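Local structure of Lys-gingipain catalytic subunit (6I9A) at residues Lys98-Asp102 with Ala252-Tyr256. The protein cleaves proteins after lysine residues as a secreted cysteine peptidase of Porphyromonas gingivalis, this chain comprising the catalytic domain and the immunoglobulin-like domain that follows it. Residues are numbered along the deposited sequence.
Sequences KKVTD and AQFDY. With CA (calcium ion), chain H.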
ATOM      1  N   LYS A  98       1.696 -23.155  -2.698  1.00 11.30           N
ATOM      2  CA  LYS A  98       2.758 -23.978  -2.117  1.00 12.00           C
ATOM      3  C   LYS A  98       3.953 -23.109  -1.700  1.00 12.57           C
ATOM      4  O   LYS A  98       5.027 -23.645  -1.477  1.00 13.21           O
ATOM      5  CB  LYS A  98       3.224 -25.110  -3.066  1.00 15.07           C
ATOM      6  CG  LYS A  98       2.103 -25.846  -3.837  1.00 20.04           C
ATOM      7  CD  LYS A  98       1.090 -26.429  -2.928  1.00 23.24           C
ATOM      8  CE  LYS A  98       0.063 -27.247  -3.693  1.00 25.65           C
ATOM      9  NZ  LYS A  98      -0.919 -27.841  -2.742  1.00 34.05           N
ATOM     10  N   LYS A  99       3.729 -21.790  -1.547  1.00 10.99           N
ATOM     11  CA  LYS A  99       4.785 -20.859  -1.140  1.00 10.89           C
ATOM     12  C   LYS A  99       4.240 -20.024  -0.002  1.00 11.19           C
ATOM     13  O   LYS A  99       3.040 -19.982   0.219  1.00 10.63           O
ATOM     14  CB  LYS A  99       5.223 -19.952  -2.304  1.00 11.01           C
ATOM     15  CG  LYS A  99       5.744 -20.728  -3.527  1.00 11.70           C
ATOM     16  CD  LYS A  99       7.027 -21.514  -3.284  1.00 13.03           C
ATOM     17  CE  LYS A  99       7.333 -22.330  -4.557  1.00 13.98           C
ATOM     18  NZ  LYS A  99       8.606 -23.038  -4.448  1.00 19.22           N
ATOM     19  N   VAL A 100       5.126 -19.326   0.717  1.00  9.87           N
ATOM     20  CA  VAL A 100       4.662 -18.575   1.885  1.00  9.87           C
ATOM     21  C   VAL A 100       3.593 -17.575   1.482  1.00  9.53           C
ATOM     22  O   VAL A 100       3.642 -16.923   0.418  1.00  9.67           O
ATOM     23  CB  VAL A 100       5.860 -17.910   2.619  1.00 10.32           C
ATOM     24  CG1 VAL A 100       6.489 -16.757   1.804  1.00 11.71           C
ATOM     25  CG2 VAL A 100       5.459 -17.471   4.032  1.00 12.42           C
ATOM     26  N   THR A 101       2.626 -17.378   2.402  1.00  9.54           N
ATOM     27  CA  THR A 101       1.587 -16.370   2.257  1.00  9.55           C
ATOM     28  C   THR A 101       1.210 -15.868   3.624  1.00  9.80           C
ATOM     29  O   THR A 101       1.253 -16.589   4.637  1.00 10.55           O
ATOM     30  CB  THR A 101       0.316 -16.917   1.534  1.00 10.69           C
ATOM     31  OG1 THR A 101      -0.619 -15.868   1.281  1.00 10.29           O
ATOM     32  CG2 THR A 101      -0.412 -18.036   2.297  1.00 11.14           C
ATOM     33  N   ASP A 102       0.743 -14.614   3.605  1.00  9.59           N
ATOM     34  CA  ASP A 102       0.134 -13.954   4.758  1.00  9.70           C
ATOM     35  C   ASP A 102      -1.391 -13.936   4.624  1.00  9.68           C
ATOM     36  O   ASP A 102      -2.079 -13.417   5.506  1.00 10.24           O
ATOM     37  CB  ASP A 102       0.632 -12.501   4.909  1.00 10.72           C
ATOM     38  CG  ASP A 102       2.035 -12.402   5.437  1.00 11.05           C
ATOM     39  OD1 ASP A 102       2.473 -13.357   6.106  1.00 11.26           O
ATOM     40  OD2 ASP A 102       2.705 -11.345   5.183  1.00 11.04           O
ATOM     41  N   ALA A 252       8.577 -11.415  -4.161  1.00  9.24           N
ATOM     42  CA  ALA A 252       8.079 -11.177  -2.801  1.00  9.28           C
ATOM     43  C   ALA A 252       8.052 -12.484  -2.050  1.00  8.93           C
ATOM     44  O   ALA A 252       7.280 -12.633  -1.102  1.00  9.63           O
ATOM     45  CB  ALA A 252       6.708 -10.509  -2.849  1.00  9.75           C
ATOM     46  N   GLN A 253       8.935 -13.438  -2.374  1.00  9.86           N
ATOM     47  CA  GLN A 253       8.984 -14.741  -1.632  1.00  9.84           C
ATOM     48  C   GLN A 253       9.801 -14.502  -0.361  1.00  9.86           C
ATOM     49  O   GLN A 253      11.001 -14.778  -0.275  1.00 10.47           O
ATOM     50  CB  GLN A 253       9.602 -15.808  -2.525  1.00 10.54           C
ATOM     51  CG  GLN A 253       9.266 -17.213  -1.976  1.00 10.83           C
ATOM     52  CD  GLN A 253       9.761 -18.286  -2.895  1.00 10.87           C
ATOM     53  OE1 GLN A 253      10.741 -19.015  -2.584  1.00 12.29           O
ATOM     54  NE2 GLN A 253       9.100 -18.427  -4.019  1.00 11.21           N
ATOM     55  N   PHE A 254       9.095 -14.012   0.662  1.00  9.85           N
ATOM     56  CA  PHE A 254       9.761 -13.421   1.811  1.00 10.24           C
ATOM     57  C   PHE A 254      10.205 -14.415   2.866  1.00 10.09           C
ATOM     58  O   PHE A 254      10.769 -13.986   3.890  1.00 10.09           O
ATOM     59  CB  PHE A 254       8.886 -12.291   2.421  1.00 10.33           C
ATOM     60  CG  PHE A 254       7.512 -12.746   2.834  1.00 10.07           C
ATOM     61  CD1 PHE A 254       6.416 -12.568   1.988  1.00 11.59           C
ATOM     62  CD2 PHE A 254       7.305 -13.316   4.074  1.00 11.47           C
ATOM     63  CE1 PHE A 254       5.143 -13.011   2.368  1.00 12.98           C
ATOM     64  CE2 PHE A 254       6.042 -13.781   4.453  1.00 12.33           C
ATOM     65  CZ  PHE A 254       4.952 -13.603   3.614  1.00 13.06           C
ATOM     66  N   ASP A 255      10.079 -15.747   2.632  1.00 10.28           N
ATOM     67  CA  ASP A 255      10.744 -16.749   3.458  1.00 10.53           C
ATOM     68  C   ASP A 255      11.933 -17.387   2.715  1.00 11.01           C
ATOM     69  O   ASP A 255      12.451 -18.418   3.173  1.00 12.25           O
ATOM     70  CB  ASP A 255       9.748 -17.825   3.890  1.00 11.43           C
ATOM     71  CG  ASP A 255       9.391 -18.794   2.797  1.00 12.73           C
ATOM     72  OD1 ASP A 255       9.539 -18.421   1.606  1.00 12.14           O
ATOM     73  OD2 ASP A 255       8.981 -19.943   3.124  1.00 15.62           O
ATOM     74  N   TYR A 256      12.426 -16.755   1.660  1.00 11.10           N
ATOM     75  CA  TYR A 256      13.579 -17.254   0.938  1.00 11.76           C
ATOM     76  C   TYR A 256      14.823 -17.254   1.848  1.00 12.32           C
ATOM     77  O   TYR A 256      14.893 -16.524   2.854  1.00 12.11           O
ATOM     78  CB  TYR A 256      13.805 -16.388  -0.298  1.00 11.71           C
ATOM     79  CG  TYR A 256      14.890 -16.887  -1.233  1.00 11.74           C
ATOM     80  CD1 TYR A 256      14.823 -18.171  -1.801  1.00 14.09           C
ATOM     81  CD2 TYR A 256      15.907 -16.040  -1.657  1.00 13.26           C
ATOM     82  CE1 TYR A 256      15.767 -18.592  -2.748  1.00 13.82           C
ATOM     83  CE2 TYR A 256      16.861 -16.462  -2.579  1.00 14.47           C
ATOM     84  CZ  TYR A 256      16.809 -17.748  -3.090  1.00 14.69           C
ATOM     85  OH  TYR A 256      17.789 -18.145  -3.978  1.00 16.94           O
TER
HETATM   86 CA    CA H 706      12.666 -12.833   4.674  1.00 10.30          CA
HETATM   87  O   HOH W   1       9.954 -20.563  -5.854  1.00 14.84           O
HETATM   88  O   HOH W   2      10.457 -21.958  -2.678  1.00 29.11           O
HETATM   89  O   HOH W   3       7.849 -19.740  -0.066  1.00 13.37           O
HETATM   90  O   HOH W   4      13.524 -14.096   2.758  1.00 11.66           O
HETATM   91  O   HOH W   5      12.908 -14.897   5.936  1.00 12.89           O
HETATM   92  O   HOH W   6      15.015 -12.586   4.778  1.00 12.10           O
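Val100 lays its CG1 methyl over one face of the Phe254 ring, a CH-pi contact 3.9 Å from the ring centroid and only 7° off the normal. Phe254 sits in a type I beta turn, Gln253 to Tyr256, closed by the hydrogen bond from Tyr256 N to Gln253 O (3.1 Å). This turn follows strand 242-247 of the caspase-like clan CD peptidase domain, the strand that leads to the catalytic Cys249, and packs against the short strand 100-101. His358 adds an edge-to-face ring contact to Phe254, while Asp102, salt-bridged to Arg120, brings OD1 within 3.5 Å of Phe254 CZ. No direct hydrogen bond joins the segments; three waters bridge them instead. Two link Lys99 NZ to the side-chain amide of Gln253, one accepting from NE2, which also bonds Ser280 O, the other donating to OE1; the third accepts from Val100 N and donates to Asp255 OD1. While its ring meets Val100, Phe254 O lies 2.4 Å from a calcium ion also bound by Asp85, Glu263 and three waters.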